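Metazoan TIR-STING fusion (Crassostrea gigas, PDB 6WT6) joins a TIR domain to a STING-type ligand-binding domain in one chain, an architecture consistent with a role in innate immune signalling. Local coordinates at residues A[101-104]-A[105-109]; A[108-112]-A[113-117]; A[350-353]-A[354-358]; A[202-206]-A[207-211]; A[185-188]-A[189-193]. One frame throughout, in Å; residues are numbered along the deposited sequence.

Contact 1 (A[101-104]-A[105-109]); sequences SKFE and MLMAV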
loop_
_atom_site.group_PDB
_atom_site.type_symbol
_atom_site.label_atom_id
_atom_site.label_comp_id
_atom_site.label_asym_id
_atom_site.label_seq_id
_atom_site.Cartn_x
_atom_site.Cartn_y
_atom_site.Cartn_z
ATOM N N SER A 101 -12.041 -17.497 -9.433
ATOM C CA SER A 101 -12.469 -16.754 -8.253
ATOM C C SER A 101 -11.291 -16.299 -7.398
ATOM O O SER A 101 -11.431 -15.341 -6.628
ATOM C CB SER A 101 -13.421 -17.605 -7.419
ATOM O OG SER A 101 -12.782 -18.792 -6.977
ATOM N N LYS A 102 -10.142 -16.962 -7.512
ATOM C CA LYS A 102 -8.948 -16.624 -6.748
ATOM C C LYS A 102 -7.928 -15.834 -7.556
ATOM O O LYS A 102 -6.847 -15.535 -7.040
ATOM C CB LYS A 102 -8.286 -17.901 -6.210
ATOM C CG LYS A 102 -9.148 -18.714 -5.251
ATOM C CD LYS A 102 -9.183 -18.098 -3.859
ATOM C CE LYS A 102 -9.989 -18.962 -2.898
ATOM N NZ LYS A 102 -9.846 -18.522 -1.480
ATOM N N PHE A 103 -8.239 -15.492 -8.805
ATOM C CA PHE A 103 -7.256 -14.865 -9.679
ATOM C C PHE A 103 -7.867 -13.712 -10.464
ATOM O O PHE A 103 -7.792 -12.555 -10.038
ATOM C CB PHE A 103 -6.661 -15.910 -10.627
ATOM C CG PHE A 103 -5.320 -15.532 -11.183
ATOM C CD1 PHE A 103 -4.228 -15.383 -10.347
ATOM C CD2 PHE A 103 -5.147 -15.346 -12.543
ATOM C CE1 PHE A 103 -2.993 -15.039 -10.855
ATOM C CE2 PHE A 103 -3.913 -15.004 -13.059
ATOM C CZ PHE A 103 -2.834 -14.849 -12.212
ATOM N N GLU A 104 -8.486 -14.019 -11.609
ATOM C CA GLU A 104 -8.961 -12.960 -12.493
ATOM C C GLU A 104 -10.086 -12.157 -11.853
ATOM O O GLU A 104 -10.206 -10.951 -12.099
ATOM C CB GLU A 104 -9.423 -13.544 -13.826
ATOM C CG GLU A 104 -9.600 -12.495 -14.904
ATOM C CD GLU A 104 -10.348 -13.008 -16.117
ATOM O OE1 GLU A 104 -9.831 -13.913 -16.809
ATOM O OE2 GLU A 104 -11.457 -12.498 -16.382
ATOM N N MET A 105 -10.919 -12.801 -11.035
ATOM C CA MET A 105 -12.017 -12.083 -10.398
ATOM C C MET A 105 -11.495 -11.079 -9.376
ATOM O O MET A 105 -11.999 -9.953 -9.288
ATOM C CB MET A 105 -12.982 -13.072 -9.743
ATOM C CG MET A 105 -14.275 -12.473 -9.207
ATOM S SD MET A 105 -15.122 -13.647 -8.130
ATOM C CE MET A 105 -14.248 -13.323 -6.600
ATOM N N LEU A 106 -10.472 -11.460 -8.606
ATOM C CA LEU A 106 -9.934 -10.562 -7.591
ATOM C C LEU A 106 -9.160 -9.401 -8.198
ATOM O O LEU A 106 -8.972 -8.382 -7.526
ATOM C CB LEU A 106 -9.039 -11.334 -6.620
ATOM C CG LEU A 106 -9.709 -12.505 -5.900
ATOM C CD1 LEU A 106 -8.757 -13.139 -4.900
ATOM C CD2 LEU A 106 -10.988 -12.050 -5.217
ATOM N N MET A 107 -8.708 -9.532 -9.447
ATOM C CA MET A 107 -8.054 -8.410 -10.112
ATOM C C MET A 107 -9.015 -7.251 -10.330
ATOM O O MET A 107 -8.592 -6.091 -10.326
ATOM C CB MET A 107 -7.463 -8.858 -11.449
ATOM C CG MET A 107 -6.349 -9.872 -11.328
ATOM S SD MET A 107 -5.664 -10.363 -12.923
ATOM C CE MET A 107 -4.537 -11.646 -12.390
ATOM N N ALA A 108 -10.302 -7.541 -10.523
ATOM C CA ALA A 108 -11.295 -6.487 -10.684
ATOM C C ALA A 108 -11.688 -5.851 -9.358
ATOM O O ALA A 108 -12.220 -4.736 -9.352
ATOM C CB ALA A 108 -12.540 -7.033 -11.381
ATOM N N VAL A 109 -11.440 -6.529 -8.243
ATOM C CA VAL A 109 -11.833 -6.017 -6.935
ATOM C C VAL A 109 -10.766 -5.050 -6.440
ATOM O O VAL A 109 -9.566 -5.337 -6.517
ATOM C CB VAL A 109 -12.062 -7.174 -5.948
ATOM C CG1 VAL A 109 -12.434 -6.639 -4.573
ATOM C CG2 VAL A 109 -13.154 -8.094 -6.472
#
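The methyl end of Met107 lies over one face of the Phe103 ring, a Met-aromatic contact made four residues apart, across the entry to helix 104-108. Met107 CE stands 3.6 Å from the centroid of the Phe103 ring, only 18° off the ring normal and displaced toward the rim. Met107 SD sits above the same face but farther away. The two side chains run side by side: the Phe103 ring, its CG opposite the backbone nitrogen (chi1 -158°), lies alongside the extended Met107 chain, whose methyl meets it. Beneath them the backbone sets the spacing, with Met107 N donating to Phe103 O at 3.2 Å and, weakly, to Glu104 O at 3.4 Å. Leu106 CG rests 3.4 Å from Ser101 O, and Met105 CE meets that same oxygen. Ser101 OG is bonded to Leu96 O, and Glu104 OE2 to Ser36 OG. Within the TIR domain, Met105 and Ala108 pack on strand 84-91, whereas Phe103 and Met107 face Tyr303 and Met307 on helix 299-319 of the second subunit.

Contact 2 (A[108-112]-A[113-117]); sequences AVDDS and HQRNN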
loop_
_atom_site.group_PDB
_atom_site.type_symbol
_atom_site.label_atom_id
_atom_site.label_comp_id
_atom_site.label_asym_id
_atom_site.label_seq_id
_atom_site.Cartn_x
_atom_site.Cartn_y
_atom_site.Cartn_z
ATOM N N ALA A 108 -10.302 -7.541 -10.523
ATOM C CA ALA A 108 -11.295 -6.487 -10.684
ATOM C C ALA A 108 -11.688 -5.851 -9.358
ATOM O O ALA A 108 -12.220 -4.736 -9.352
ATOM C CB ALA A 108 -12.540 -7.033 -11.381
ATOM N N VAL A 109 -11.440 -6.529 -8.243
ATOM C CA VAL A 109 -11.833 -6.017 -6.935
ATOM C C VAL A 109 -10.766 -5.050 -6.440
ATOM O O VAL A 109 -9.566 -5.337 -6.517
ATOM C CB VAL A 109 -12.062 -7.174 -5.948
ATOM C CG1 VAL A 109 -12.434 -6.639 -4.573
ATOM C CG2 VAL A 109 -13.154 -8.094 -6.472
ATOM N N ASP A 110 -11.205 -3.898 -5.943
ATOM C CA ASP A 110 -10.317 -2.825 -5.527
ATOM C C ASP A 110 -10.319 -2.683 -4.010
ATOM O O ASP A 110 -11.256 -3.098 -3.323
ATOM C CB ASP A 110 -10.723 -1.496 -6.181
ATOM C CG ASP A 110 -9.684 -0.406 -5.992
ATOM O OD1 ASP A 110 -8.586 -0.523 -6.576
ATOM O OD2 ASP A 110 -9.963 0.567 -5.261
ATOM N N ASP A 111 -9.241 -2.082 -3.498
ATOM C CA ASP A 111 -9.097 -1.876 -2.060
ATOM C C ASP A 111 -10.139 -0.906 -1.515
ATOM O O ASP A 111 -10.493 -0.977 -0.332
ATOM C CB ASP A 111 -7.688 -1.365 -1.756
ATOM C CG ASP A 111 -7.315 -1.505 -0.296
ATOM O OD1 ASP A 111 -8.086 -2.122 0.468
ATOM O OD2 ASP A 111 -6.242 -0.996 0.087
ATOM N N SER A 112 -10.642 -0.003 -2.352
ATOM C CA SER A 112 -11.592 1.017 -1.927
ATOM C C SER A 112 -13.019 0.503 -2.081
ATOM O O SER A 112 -13.436 0.134 -3.184
ATOM C CB SER A 112 -11.394 2.295 -2.739
ATOM O OG SER A 112 -12.541 3.125 -2.666
ATOM N N HIS A 113 -13.771 0.490 -0.975
ATOM C CA HIS A 113 -15.175 0.097 -1.047
ATOM C C HIS A 113 -15.977 1.052 -1.918
ATOM O O HIS A 113 -16.926 0.631 -2.592
ATOM C CB HIS A 113 -15.777 0.032 0.356
ATOM C CG HIS A 113 -17.250 -0.236 0.365
ATOM N ND1 HIS A 113 -17.791 -1.435 -0.049
ATOM C CD2 HIS A 113 -18.295 0.542 0.732
ATOM C CE1 HIS A 113 -19.106 -1.384 0.067
ATOM N NE2 HIS A 113 -19.438 -0.195 0.539
ATOM N N GLN A 114 -15.615 2.335 -1.920
ATOM C CA GLN A 114 -16.297 3.296 -2.781
ATOM C C GLN A 114 -16.083 2.961 -4.252
ATOM O O GLN A 114 -17.000 3.108 -5.069
ATOM C CB GLN A 114 -15.811 4.713 -2.468
ATOM C CG GLN A 114 -16.243 5.773 -3.474
ATOM C CD GLN A 114 -17.751 5.943 -3.546
ATOM O OE1 GLN A 114 -18.477 5.574 -2.621
ATOM N NE2 GLN A 114 -18.229 6.503 -4.651
ATOM N N ARG A 115 -14.883 2.498 -4.606
ATOM C CA ARG A 115 -14.619 2.108 -5.988
ATOM C C ARG A 115 -15.420 0.872 -6.380
ATOM O O ARG A 115 -15.981 0.813 -7.480
ATOM C CB ARG A 115 -13.124 1.858 -6.189
ATOM C CG ARG A 115 -12.704 1.777 -7.647
ATOM C CD ARG A 115 -12.204 3.120 -8.153
ATOM N NE ARG A 115 -12.218 3.200 -9.611
ATOM C CZ ARG A 115 -11.625 4.162 -10.310
ATOM N NH1 ARG A 115 -10.958 5.125 -9.686
ATOM N NH2 ARG A 115 -11.694 4.160 -11.635
ATOM N N ASN A 116 -15.487 -0.124 -5.492
ATOM C CA ASN A 116 -16.190 -1.361 -5.820
ATOM C C ASN A 116 -17.694 -1.147 -5.939
ATOM O O ASN A 116 -18.353 -1.827 -6.731
ATOM C CB ASN A 116 -15.884 -2.427 -4.771
ATOM C CG ASN A 116 -14.413 -2.773 -4.711
ATOM O OD1 ASN A 116 -13.694 -2.628 -5.699
ATOM N ND2 ASN A 116 -13.954 -3.233 -3.552
ATOM N N ASN A 117 -18.253 -0.215 -5.166
ATOM C CA ASN A 117 -19.684 0.045 -5.260
ATOM C C ASN A 117 -20.044 0.714 -6.580
ATOM O O ASN A 117 -21.162 0.539 -7.079
ATOM C CB ASN A 117 -20.142 0.902 -4.080
ATOM C CG ASN A 117 -21.653 0.996 -3.976
ATOM O OD1 ASN A 117 -22.380 0.241 -4.623
ATOM N ND2 ASN A 117 -22.132 1.921 -3.152
#
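His113 opens the helix directly after its N-cap, Ser112, and Gln114 CB follows 3.6 Å from Ser112 OG. Arg115 supplies the capping bond: its N donates to Ser112 OG at 3.1 Å with a fairly straight N-H (155°), the serine OG being swung opposite its own nitrogen (chi1 161°) to lie over the first turn. The aliphatic start of Arg115 also lines the Asp110 carboxylate, with Arg115 CB 3.5 Å from Asp110 OD2. Asn116 then reaches back with both ends of its amide. Its OD1 accepts from Asp110 N at 2.8 Å, and its ND2 donates to Asp110 O at 2.7 Å, so one side chain holds both polar backbone atoms of Asp110 and its flat group is fixed in rotation. Asp110 OD2 in turn takes Ser112 N at 3.0 Å from above the carboxylate plane, an Asx turn that leads into the N-cap. Helix 113-119 thus follows helix 104-108 through a loop held by the Asn116 amide and the Asx turn, with Val109 packed on Leu120 of strand 120-124.

Contact 3 (A[350-353]-A[354-358]); sequences IKNQ and LRKES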
loop_
_atom_site.group_PDB
_atom_site.type_symbol
_atom_site.label_atom_id
_atom_site.label_comp_id
_atom_site.label_asym_id
_atom_site.label_seq_id
_atom_site.Cartn_x
_atom_site.Cartn_y
_atom_site.Cartn_z
ATOM N N ILE A 350 17.093 10.003 22.939
ATOM C CA ILE A 350 18.429 9.414 22.987
ATOM C C ILE A 350 18.710 8.838 24.368
ATOM O O ILE A 350 19.232 7.723 24.500
ATOM C CB ILE A 350 19.487 10.458 22.588
ATOM C CG1 ILE A 350 19.332 10.854 21.118
ATOM C CG2 ILE A 350 20.889 9.929 22.856
ATOM C CD1 ILE A 350 20.313 11.913 20.676
ATOM N N LYS A 351 18.367 9.587 25.420
ATOM C CA LYS A 351 18.605 9.111 26.779
ATOM C C LYS A 351 17.733 7.905 27.104
ATOM O O LYS A 351 18.173 6.985 27.803
ATOM C CB LYS A 351 18.360 10.244 27.777
ATOM C CG LYS A 351 19.351 11.391 27.658
ATOM C CD LYS A 351 18.997 12.543 28.586
ATOM C CE LYS A 351 20.023 13.659 28.480
ATOM N NZ LYS A 351 19.730 14.790 29.404
ATOM N N ASN A 352 16.496 7.886 26.600
ATOM C CA ASN A 352 15.625 6.737 26.819
ATOM C C ASN A 352 16.203 5.478 26.184
ATOM O O ASN A 352 16.147 4.391 26.774
ATOM C CB ASN A 352 14.231 7.034 26.265
ATOM C CG ASN A 352 13.242 5.922 26.545
ATOM O OD1 ASN A 352 12.998 5.572 27.699
ATOM N ND2 ASN A 352 12.646 5.379 25.490
ATOM N N GLN A 353 16.771 5.605 24.984
ATOM C CA GLN A 353 17.323 4.438 24.311
ATOM C C GLN A 353 18.623 3.976 24.957
ATOM O O GLN A 353 18.919 2.776 24.954
ATOM C CB GLN A 353 17.534 4.740 22.828
ATOM C CG GLN A 353 16.243 5.001 22.075
ATOM C CD GLN A 353 15.245 3.868 22.224
ATOM O OE1 GLN A 353 15.612 2.690 22.191
ATOM N NE2 GLN A 353 13.975 4.219 22.396
ATOM N N LEU A 354 19.406 4.902 25.519
ATOM C CA LEU A 354 20.631 4.507 26.207
ATOM C C LEU A 354 20.329 3.708 27.469
ATOM O O LEU A 354 21.103 2.817 27.836
ATOM C CB LEU A 354 21.475 5.737 26.538
ATOM C CG LEU A 354 22.218 6.393 25.371
ATOM C CD1 LEU A 354 22.726 7.772 25.754
ATOM C CD2 LEU A 354 23.377 5.518 24.922
ATOM N N ARG A 355 19.214 4.011 28.141
ATOM C CA ARG A 355 18.788 3.212 29.285
ATOM C C ARG A 355 18.538 1.764 28.880
ATOM O O ARG A 355 19.010 0.830 29.539
ATOM C CB ARG A 355 17.525 3.814 29.904
ATOM C CG ARG A 355 17.745 4.541 31.217
ATOM C CD ARG A 355 16.441 5.133 31.747
ATOM N NE ARG A 355 15.892 6.145 30.847
ATOM C CZ ARG A 355 16.258 7.423 30.850
ATOM N NH1 ARG A 355 17.178 7.848 31.707
ATOM N NH2 ARG A 355 15.710 8.276 29.996
ATOM N N LYS A 356 17.792 1.561 27.791
ATOM C CA LYS A 356 17.447 0.209 27.369
ATOM C C LYS A 356 18.667 -0.568 26.895
ATOM O O LYS A 356 18.723 -1.793 27.057
ATOM C CB LYS A 356 16.389 0.266 26.269
ATOM C CG LYS A 356 15.108 0.964 26.689
ATOM C CD LYS A 356 14.173 1.145 25.508
ATOM C CE LYS A 356 12.842 1.725 25.947
ATOM N NZ LYS A 356 12.113 0.786 26.842
ATOM N N GLU A 357 19.650 0.117 26.316
ATOM C CA GLU A 357 20.886 -0.508 25.865
ATOM C C GLU A 357 21.924 -0.637 26.978
ATOM O O GLU A 357 23.108 -0.844 26.687
ATOM C CB GLU A 357 21.465 0.279 24.686
ATOM C CG GLU A 357 20.502 0.406 23.518
ATOM C CD GLU A 357 20.863 1.534 22.570
ATOM O OE1 GLU A 357 22.035 1.966 22.558
ATOM O OE2 GLU A 357 19.964 1.992 21.835
ATOM N N SER A 358 21.509 -0.522 28.235
ATOM C CA SER A 358 22.435 -0.606 29.357
ATOM C C SER A 358 22.145 -1.820 30.231
ATOM O O SER A 358 21.184 -2.551 29.994
ATOM C CB SER A 358 22.368 0.670 30.193
ATOM O OG SER A 358 23.187 0.558 31.345
#
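Ile350 O accepts from Leu354 N at 3.0 Å, and Leu354 CG lies 3.4 Å from the same Ile350 O. Beside this carbonyl, Ile350 CG2 runs alongside Leu354 CD1 at 4.1 Å. In the last helical turn Gln353 O receives Glu357 N at 3.1 Å. Glu357 CG comes to 3.2 Å from Gln353 O because chi1 (-57°) turns the chain back beside its own nitrogen. The carboxylate is held from outside the turn: Glu357 OE2 meets Lys215 NZ in a salt bridge and also bonds Ser213 OG, while Gln353 OE1 accepts from the same lysine. One ammonium group therefore links two side chains a turn apart. Elsewhere Arg355 bends at chi3 (-63°) and lays one guanidinium face over Lys351 O, which lies 3.5 Å from its plane and off toward the rim; Arg355 N donates to that same oxygen. This is the closing turn of helix 341-356 in the STING domain: Ile350 and Leu354 rest on Tyr273 of strand 272-279, and Gln353 touches Phe217 of strand 212-221.

Contact 4 (A[202-206]-A[207-211]); sequences WRRVN and NAEGR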
loop_
_atom_site.group_PDB
_atom_site.type_symbol
_atom_site.label_atom_id
_atom_site.label_comp_id
_atom_site.label_asym_id
_atom_site.label_seq_id
_atom_site.Cartn_x
_atom_site.Cartn_y
_atom_site.Cartn_z
ATOM N N TRP A 202 31.528 4.228 14.716
ATOM C CA TRP A 202 31.594 5.685 14.640
ATOM C C TRP A 202 31.626 6.292 16.036
ATOM O O TRP A 202 32.418 7.198 16.318
ATOM C CB TRP A 202 30.407 6.228 13.841
ATOM C CG TRP A 202 30.535 7.687 13.482
ATOM C CD1 TRP A 202 30.953 8.202 12.286
ATOM C CD2 TRP A 202 30.257 8.814 14.326
ATOM N NE1 TRP A 202 30.947 9.575 12.335
ATOM C CE2 TRP A 202 30.524 9.976 13.574
ATOM C CE3 TRP A 202 29.804 8.952 15.642
ATOM C CZ2 TRP A 202 30.352 11.259 14.096
ATOM C CZ3 TRP A 202 29.635 10.229 16.159
ATOM C CH2 TRP A 202 29.910 11.364 15.386
ATOM N N ARG A 203 30.764 5.796 16.926
ATOM C CA ARG A 203 30.719 6.299 18.293
ATOM C C ARG A 203 32.056 6.108 18.997
ATOM O O ARG A 203 32.502 6.979 19.754
ATOM C CB ARG A 203 29.607 5.587 19.058
ATOM C CG ARG A 203 29.501 5.972 20.512
ATOM C CD ARG A 203 28.320 5.274 21.146
ATOM N NE ARG A 203 28.529 3.832 21.245
ATOM C CZ ARG A 203 27.611 2.978 21.682
ATOM N NH1 ARG A 203 26.414 3.418 22.047
ATOM N NH2 ARG A 203 27.888 1.685 21.758
ATOM N N ARG A 204 32.712 4.974 18.748
ATOM C CA ARG A 204 33.958 4.661 19.439
ATOM C C ARG A 204 35.062 5.643 19.067
ATOM O O ARG A 204 35.767 6.162 19.940
ATOM C CB ARG A 204 34.372 3.226 19.112
ATOM C CG ARG A 204 35.613 2.739 19.821
ATOM C CD ARG A 204 35.893 1.287 19.460
ATOM N NE ARG A 204 37.054 0.765 20.174
ATOM C CZ ARG A 204 37.010 0.270 21.407
ATOM N NH1 ARG A 204 35.860 0.227 22.067
ATOM N NH2 ARG A 204 38.117 -0.181 21.982
ATOM N N VAL A 205 35.216 5.925 17.775
ATOM C CA VAL A 205 36.363 6.687 17.293
ATOM C C VAL A 205 36.050 8.176 17.252
ATOM O O VAL A 205 36.839 8.968 16.728
ATOM C CB VAL A 205 36.815 6.183 15.910
ATOM C CG1 VAL A 205 37.146 4.700 15.979
ATOM C CG2 VAL A 205 35.746 6.457 14.865
ATOM N N ASN A 206 34.906 8.571 17.808
ATOM C CA ASN A 206 34.536 9.978 17.889
ATOM C C ASN A 206 34.266 10.430 19.317
ATOM O O ASN A 206 33.778 11.548 19.519
ATOM C CB ASN A 206 33.315 10.266 17.008
ATOM C CG ASN A 206 33.676 10.398 15.539
ATOM O OD1 ASN A 206 33.726 11.503 15.001
ATOM N ND2 ASN A 206 33.933 9.270 14.886
ATOM N N ASN A 207 34.574 9.593 20.310
ATOM C CA ASN A 207 34.414 9.942 21.725
ATOM C C ASN A 207 32.964 10.278 22.057
ATOM O O ASN A 207 32.682 11.173 22.857
ATOM C CB ASN A 207 35.340 11.091 22.126
ATOM C CG ASN A 207 36.736 10.620 22.466
ATOM O OD1 ASN A 207 36.914 9.599 23.133
ATOM N ND2 ASN A 207 37.737 11.363 22.010
ATOM N N ALA A 208 32.034 9.559 21.434
ATOM C CA ALA A 208 30.617 9.697 21.735
ATOM C C ALA A 208 30.128 8.624 22.696
ATOM O O ALA A 208 28.916 8.417 22.821
ATOM C CB ALA A 208 29.793 9.668 20.448
ATOM N N GLU A 209 31.047 7.933 23.368
ATOM C CA GLU A 209 30.669 6.860 24.277
ATOM C C GLU A 209 29.810 7.400 25.413
ATOM O O GLU A 209 30.172 8.379 26.072
ATOM C CB GLU A 209 31.920 6.179 24.834
ATOM C CG GLU A 209 32.764 5.469 23.786
ATOM C CD GLU A 209 32.115 4.192 23.276
ATOM O OE1 GLU A 209 31.200 3.679 23.953
ATOM O OE2 GLU A 209 32.519 3.702 22.199
ATOM N N GLY A 210 28.667 6.753 25.639
ATOM C CA GLY A 210 27.716 7.197 26.633
ATOM C C GLY A 210 26.855 8.367 26.215
ATOM O O GLY A 210 25.906 8.704 26.934
ATOM N N ARG A 211 27.149 8.997 25.077
ATOM C CA ARG A 211 26.395 10.143 24.588
ATOM C C ARG A 211 25.775 9.874 23.222
ATOM O O ARG A 211 25.492 10.816 22.475
ATOM C CB ARG A 211 27.292 11.382 24.533
ATOM C CG ARG A 211 27.881 11.785 25.877
ATOM C CD ARG A 211 26.810 12.316 26.822
ATOM N NE ARG A 211 27.344 12.647 28.142
ATOM C CZ ARG A 211 27.226 11.870 29.215
ATOM N NH1 ARG A 211 26.586 10.711 29.134
ATOM N NH2 ARG A 211 27.743 12.253 30.375
HETATM O O HOH W 1 31.239 1.804 20.967
#
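This is a surface contact at the C-terminal end of helix 176-204, where the chain leaves the helix and turns back toward strand 212-221. Arg203 O closes it, taking Ala208 N at 3.1 Å in the carbonyl plane. The side chains of Arg203 and Glu209 cross at about a right angle, a bend at chi2 (-72°) bringing the Glu209 carboxylate back to Arg203. Arg203 NE and Glu209 OE1 form a long salt bridge of 3.8 Å, the oxygen well out of the guanidinium plane, so that charge rather than a directed N-H links them. Water 1 bridges the pair, donating to Glu209 OE2 at 2.6 Å and accepting weakly from Arg203 NE. Arg203 NH1 is bonded to Met212 O. Asn206 ND2 donates to Trp202 O at 2.9 Å and lies over the centre of the indole face. Ala208 CB, 3.7 Å from Arg203 CG, also packs on Phe274. Ala208 to Arg211 then form a type II beta turn, with Gly210 at positive phi, making a helix-to-strand connection in the STING domain.

Contact 5 (A[185-188]-A[189-193]); sequences YGYL and KIILP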
loop_
_atom_site.group_PDB
_atom_site.type_symbol
_atom_site.label_atom_id
_atom_site.label_comp_id
_atom_site.label_asym_id
_atom_site.label_seq_id
_atom_site.Cartn_x
_atom_site.Cartn_y
_atom_site.Cartn_z
ATOM N N TYR A 185 11.549 -3.817 2.716
ATOM C CA TYR A 185 12.422 -4.549 1.797
ATOM C C TYR A 185 13.249 -3.638 0.904
ATOM O O TYR A 185 14.304 -4.062 0.424
ATOM C CB TYR A 185 11.614 -5.516 0.920
ATOM C CG TYR A 185 11.327 -6.836 1.587
ATOM C CD1 TYR A 185 12.352 -7.738 1.853
ATOM C CD2 TYR A 185 10.039 -7.176 1.963
ATOM C CE1 TYR A 185 12.095 -8.947 2.475
ATOM C CE2 TYR A 185 9.774 -8.379 2.577
ATOM C CZ TYR A 185 10.805 -9.256 2.831
ATOM O OH TYR A 185 10.530 -10.445 3.448
ATOM N N GLY A 186 12.797 -2.412 0.662
ATOM C CA GLY A 186 13.569 -1.518 -0.177
ATOM C C GLY A 186 14.667 -0.764 0.531
ATOM O O GLY A 186 15.500 -0.148 -0.138
ATOM N N TYR A 187 14.713 -0.811 1.862
ATOM C CA TYR A 187 15.623 0.057 2.602
ATOM C C TYR A 187 15.961 -0.483 3.988
ATOM O O TYR A 187 17.119 -0.821 4.258
ATOM C CB TYR A 187 15.016 1.465 2.721
ATOM C CG TYR A 187 15.896 2.472 3.428
ATOM C CD1 TYR A 187 17.118 2.857 2.888
ATOM C CD2 TYR A 187 15.500 3.052 4.625
ATOM C CE1 TYR A 187 17.930 3.783 3.532
ATOM C CE2 TYR A 187 16.304 3.986 5.273
ATOM C CZ TYR A 187 17.515 4.343 4.723
ATOM O OH TYR A 187 18.318 5.263 5.359
ATOM N N LEU A 188 14.963 -0.547 4.879
ATOM C CA LEU A 188 15.235 -0.894 6.271
ATOM C C LEU A 188 15.855 -2.284 6.386
ATOM O O LEU A 188 16.859 -2.469 7.083
ATOM C CB LEU A 188 13.952 -0.791 7.102
ATOM C CG LEU A 188 13.412 0.625 7.377
ATOM C CD1 LEU A 188 12.271 0.605 8.397
ATOM C CD2 LEU A 188 14.524 1.555 7.837
ATOM N N LYS A 189 15.288 -3.269 5.684
ATOM C CA LYS A 189 15.821 -4.630 5.714
ATOM C C LYS A 189 17.264 -4.691 5.228
ATOM O O LYS A 189 18.011 -5.591 5.632
ATOM C CB LYS A 189 14.931 -5.557 4.876
ATOM C CG LYS A 189 15.352 -7.024 4.835
ATOM C CD LYS A 189 15.406 -7.650 6.224
ATOM C CE LYS A 189 15.634 -9.151 6.141
ATOM N NZ LYS A 189 15.733 -9.794 7.479
ATOM N N ILE A 190 17.684 -3.730 4.403
ATOM C CA ILE A 190 19.041 -3.736 3.863
ATOM C C ILE A 190 20.033 -3.145 4.862
ATOM O O ILE A 190 21.110 -3.708 5.093
ATOM C CB ILE A 190 19.078 -2.977 2.525
ATOM C CG1 ILE A 190 18.064 -3.573 1.551
ATOM C CG2 ILE A 190 20.480 -3.004 1.934
ATOM C CD1 ILE A 190 17.826 -2.721 0.316
ATOM N N ILE A 191 19.686 -2.015 5.486
ATOM C CA ILE A 191 20.663 -1.247 6.251
ATOM C C ILE A 191 20.616 -1.554 7.747
ATOM O O ILE A 191 21.656 -1.541 8.415
ATOM C CB ILE A 191 20.485 0.262 5.987
ATOM C CG1 ILE A 191 19.079 0.731 6.363
ATOM C CG2 ILE A 191 20.762 0.582 4.520
ATOM C CD1 ILE A 191 19.052 1.656 7.550
ATOM N N LEU A 192 19.429 -1.850 8.285
ATOM C CA LEU A 192 19.299 -2.023 9.733
ATOM C C LEU A 192 20.073 -3.209 10.312
ATOM O O LEU A 192 20.664 -3.044 11.395
ATOM C CB LEU A 192 17.818 -2.137 10.127
ATOM C CG LEU A 192 16.913 -0.894 10.089
ATOM C CD1 LEU A 192 15.604 -1.155 10.834
ATOM C CD2 LEU A 192 17.609 0.351 10.645
ATOM N N PRO A 193 20.101 -4.407 9.691
ATOM C CA PRO A 193 20.684 -5.576 10.381
ATOM C C PRO A 193 22.081 -5.371 10.947
ATOM O O PRO A 193 22.364 -5.875 12.040
ATOM C CB PRO A 193 20.675 -6.655 9.289
ATOM C CG PRO A 193 19.505 -6.310 8.462
ATOM C CD PRO A 193 19.470 -4.806 8.418
#
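Leu188 O accepts from Leu192 N at 2.9 Å in a nearly straight bond (161° at the hydrogen), the shortest of the backbone bonds joining these two turns. Tyr187 O is gripped twice: Ile191 N approaches close to the line of its C=O at 3.1 Å, while Ile190 N comes in from well above the carbonyl plane at 3.0 Å. This doubled acceptance accompanies local irregularity in helix 176-204, with a wider pi-type turn at 185-188 and a kink where the nitrogens of Ile190 and Pro193 lack the usual bond four residues back; the proline has no N-H to give.

The side chains follow the same spacing. Ile191 lies over the Tyr187 ring as a CH-pi contact, with Ile191 CG1 4.2 Å from the ring centroid and 9° off its normal. A first torsion of 59° places CG1 between the isoleucine's own nitrogen and carbonyl carbon, from where it faces the ring centre; Ile191 CD1 leans toward Tyr187 CZ. On the next flank Leu188 and Leu192 run alongside each other, Leu188 CD2 meeting Leu192 CG at 4.1 Å. Ile190 reaches back to the Gly186 carbonyl, Ile190 CD1 being 3.5 Å from Gly186 O.

Farther out, Tyr187 OH bonds Glu278 of strand 272-279, Lys189 NZ forms salt bridges with Asp320 and Glu322, and Tyr185 OH bonds Thr295 of the second subunit. Leu188 and Leu192 pack on Leu317, joining this long helix to helix 299-319.

Following the chain shows how short local contacts punctuate a two-domain protein. Contact 1 comes first, at the start of helix 104-108 in the TIR domain; contact 2 overlaps it at Ala108 and Val109 and closes the loop leading into helix 113-119. Both touch the second subunit. In the STING domain, contact 5 lies within helix 176-204, and contact 4, its centre about 24 Å away, closes the turn between that helix and strand 212-221. Contact 3 ends the modelled chain on helix 341-356 and meets contact 4 where Leu354 CD1 packs on Gly210 O at 3.5 Å. Apart from the shared residues of contacts 1 and 2, the contacts stand in series; none nests or crosses.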